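Local structure of exodeoxyribonuclease III (Neisseria meningitidis, 2JC4) at residues S97-I102 / K140-G145. The protein probably degrades double-stranded DNA from its 3' end as a magnesium- or manganese-dependent exonuclease of the AP endonuclease/ExoA family. Residues are numbered along the deposited sequence; the frame is centred on the assembly and turned at random.
Sequences SGVRVI and KLVLLG
Arg100 and Ile102 zip onto Lys140, Val142 and Leu144 through four backbone hydrogen bonds, the regular pattern of two parallel strands. Arg100 N gives to Lys140 O at 3.0 Å and Arg100 O takes Val142 N at 2.8 Å; Ile102 repeats the scheme with Val142 O and Leu144 N. In the first bond Arg100 N sits tilted 28° from the carbonyl plane of Lys140. At that same end a water accepts from Lys140 N and gives a weak bond to Gly98 O.

On one face, Leu141 CD1 rests against both Ile102 CD1, 3.8 Å away, and the CG of Arg100, while Leu143 CD1 comes to 3.7 Å from Ile102 CG2. The Arg100 chain bends at chi2 (60°) and carries its guanidinium away from Leu141 to a salt bridge with Glu134 of helix 115-135, which covers this face. On the other face, Val99 CG1 meets Val142 CG2 at 3.9 Å, and Leu144 CD2 touches Val101 CG1 at 3.8 Å. Leu144 holds CG between its backbone N and carbonyl carbon (chi1 74°), bringing CD2 also to 3.5 Å from Ile102 O. Ile3 and Val31 of the second sheet pack against this layer.

This is the strand pairing of a right-handed beta-alpha-beta crossover, within one half of the DNase I-like sandwich. The backbone N and O of Arg100 and Ile102 are all spent on segment 140-145, while Leu141 and Leu143 make backbone bonds to Ser222 and Leu220 on its far side. Both faces are greasy, apart from the arginine's charged end, and Gly145 leads directly into Asp146, the predicted proton donor/acceptor.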
ATOM      1  N   SER A  97     -17.019   1.399  -6.701  1.00 21.24           N
ATOM      2  CA  SER A  97     -18.114   2.031  -5.916  1.00 23.06           C
ATOM      3  C   SER A  97     -17.966   3.548  -5.832  1.00 21.98           C
ATOM      4  O   SER A  97     -18.146   4.129  -4.757  1.00 23.30           O
ATOM      5  CB  SER A  97     -18.155   1.498  -4.487  1.00 23.42           C
ATOM      6  OG  SER A  97     -18.611   0.170  -4.440  1.00 28.34           O
ATOM      7  N   GLY A  98     -17.614   4.179  -6.942  1.00 21.05           N
ATOM      8  CA  GLY A  98     -17.447   5.631  -6.969  1.00 19.54           C
ATOM      9  C   GLY A  98     -16.215   6.213  -6.270  1.00 18.85           C
ATOM     10  O   GLY A  98     -16.050   7.427  -6.241  1.00 18.30           O
ATOM     11  N   VAL A  99     -15.338   5.357  -5.724  1.00 17.24           N
ATOM     12  CA  VAL A  99     -14.095   5.838  -5.116  1.00 15.94           C
ATOM     13  C   VAL A  99     -12.935   5.505  -6.063  1.00 14.90           C
ATOM     14  O   VAL A  99     -12.817   4.352  -6.500  1.00 14.46           O
ATOM     15  CB  VAL A  99     -13.854   5.127  -3.773  1.00 15.61           C
ATOM     16  CG1 VAL A  99     -12.521   5.565  -3.161  1.00 15.20           C
ATOM     17  CG2 VAL A  99     -15.014   5.406  -2.839  1.00 17.16           C
ATOM     18  N   ARG A 100     -12.094   6.487  -6.358  1.00 13.72           N
ATOM     19  CA  ARG A 100     -10.906   6.228  -7.167  1.00 13.62           C
ATOM     20  C   ARG A 100      -9.858   5.629  -6.230  1.00 13.78           C
ATOM     21  O   ARG A 100      -9.437   6.290  -5.264  1.00 13.50           O
ATOM     22  CB  ARG A 100     -10.382   7.539  -7.780  1.00 12.44           C
ATOM     23  CG  ARG A 100      -9.301   7.348  -8.820  1.00 12.62           C
ATOM     24  CD  ARG A 100      -9.812   6.492 -10.007  1.00 10.95           C
ATOM     25  NE  ARG A 100      -8.837   6.468 -11.088  1.00 13.84           N
ATOM     26  CZ  ARG A 100      -8.908   5.685 -12.164  1.00 13.27           C
ATOM     27  NH1 ARG A 100      -9.925   4.848 -12.326  1.00 11.97           N
ATOM     28  NH2 ARG A 100      -7.941   5.747 -13.075  1.00 14.10           N
ATOM     29  N   VAL A 101      -9.420   4.406  -6.543  1.00 12.84           N
ATOM     30  CA  VAL A 101      -8.472   3.689  -5.709  1.00 12.45           C
ATOM     31  C   VAL A 101      -7.159   3.622  -6.494  1.00 12.37           C
ATOM     32  O   VAL A 101      -7.113   3.090  -7.571  1.00 11.89           O
ATOM     33  CB  VAL A 101      -8.980   2.279  -5.407  1.00 12.85           C
ATOM     34  CG1 VAL A 101      -7.901   1.407  -4.679  1.00 12.35           C
ATOM     35  CG2 VAL A 101     -10.263   2.360  -4.594  1.00 14.86           C
ATOM     36  N   ILE A 102      -6.097   4.192  -5.958  1.00 11.47           N
ATOM     37  CA  ILE A 102      -4.779   4.040  -6.595  1.00 10.97           C
ATOM     38  C   ILE A 102      -3.881   3.189  -5.686  1.00 11.28           C
ATOM     39  O   ILE A 102      -3.503   3.652  -4.621  1.00 10.83           O
ATOM     40  CB  ILE A 102      -4.143   5.448  -6.897  1.00 11.15           C
ATOM     41  CG1 ILE A 102      -5.150   6.333  -7.685  1.00 11.05           C
ATOM     42  CG2 ILE A 102      -2.743   5.293  -7.542  1.00 10.28           C
ATOM     43  CD1 ILE A 102      -4.708   7.804  -7.846  1.00  9.33           C
ATOM     44  N   LYS A 140     -13.690  11.621  -4.397  1.00 14.57           N
ATOM     45  CA  LYS A 140     -13.424  10.534  -3.469  1.00 14.23           C
ATOM     46  C   LYS A 140     -12.212   9.786  -4.038  1.00 13.51           C
ATOM     47  O   LYS A 140     -12.306   9.130  -5.059  1.00 12.34           O
ATOM     48  CB  LYS A 140     -14.650   9.651  -3.317  1.00 15.51           C
ATOM     49  CG  LYS A 140     -15.790  10.364  -2.628  1.00 17.06           C
ATOM     50  CD  LYS A 140     -16.978   9.424  -2.487  1.00 22.08           C
ATOM     51  CE  LYS A 140     -18.107  10.058  -1.644  1.00 25.45           C
ATOM     52  NZ  LYS A 140     -19.261   9.111  -1.561  1.00 25.45           N
ATOM     53  N   LEU A 141     -11.055   9.953  -3.407  1.00 12.34           N
ATOM     54  CA  LEU A 141      -9.856   9.299  -3.936  1.00 11.99           C
ATOM     55  C   LEU A 141      -9.027   8.741  -2.792  1.00 11.73           C
ATOM     56  O   LEU A 141      -8.901   9.382  -1.759  1.00 11.80           O
ATOM     57  CB  LEU A 141      -9.059  10.255  -4.848  1.00 11.41           C
ATOM     58  CG  LEU A 141      -7.732   9.713  -5.454  1.00  9.35           C
ATOM     59  CD1 LEU A 141      -7.539  10.211  -6.924  1.00  8.05           C
ATOM     60  CD2 LEU A 141      -6.492  10.020  -4.558  1.00 10.61           C
ATOM     61  N   VAL A 142      -8.519   7.519  -2.979  1.00 10.81           N
ATOM     62  CA  VAL A 142      -7.657   6.855  -1.975  1.00 11.37           C
ATOM     63  C   VAL A 142      -6.381   6.401  -2.642  1.00 11.34           C
ATOM     64  O   VAL A 142      -6.408   5.598  -3.573  1.00 11.18           O
ATOM     65  CB  VAL A 142      -8.357   5.641  -1.274  1.00 10.72           C
ATOM     66  CG1 VAL A 142      -7.476   5.056  -0.207  1.00 11.22           C
ATOM     67  CG2 VAL A 142      -9.654   6.063  -0.591  1.00 11.84           C
ATOM     68  N   LEU A 143      -5.254   6.917  -2.166  1.00 10.41           N
ATOM     69  CA  LEU A 143      -3.940   6.470  -2.629  1.00  9.98           C
ATOM     70  C   LEU A 143      -3.320   5.650  -1.513  1.00 10.42           C
ATOM     71  O   LEU A 143      -3.036   6.192  -0.436  1.00 10.50           O
ATOM     72  CB  LEU A 143      -3.032   7.682  -2.987  1.00  9.50           C
ATOM     73  CG  LEU A 143      -1.515   7.427  -3.185  1.00 10.79           C
ATOM     74  CD1 LEU A 143      -1.296   6.612  -4.448  1.00  8.57           C
ATOM     75  CD2 LEU A 143      -0.674   8.722  -3.231  1.00  8.31           C
ATOM     76  N   LEU A 144      -3.126   4.349  -1.735  1.00  9.61           N
ATOM     77  CA  LEU A 144      -2.699   3.471  -0.630  1.00  9.61           C
ATOM     78  C   LEU A 144      -1.754   2.394  -1.088  1.00  9.92           C
ATOM     79  O   LEU A 144      -1.667   2.095  -2.287  1.00 11.39           O
ATOM     80  CB  LEU A 144      -3.910   2.838   0.113  1.00  9.00           C
ATOM     81  CG  LEU A 144      -4.712   1.690  -0.563  1.00 10.39           C
ATOM     82  CD1 LEU A 144      -5.902   1.318   0.303  1.00  9.44           C
ATOM     83  CD2 LEU A 144      -5.208   2.027  -2.016  1.00  9.47           C
ATOM     84  N   GLY A 145      -1.017   1.809  -0.142  1.00 10.13           N
ATOM     85  CA  GLY A 145      -0.075   0.761  -0.512  1.00  9.67           C
ATOM     86  C   GLY A 145       1.152   0.792   0.376  1.00  9.54           C
ATOM     87  O   GLY A 145       1.124   1.329   1.489  1.00  8.09           O
TER
HETATM   88  O   HOH W   1     -14.821  10.463  -6.866  1.00 28.46           O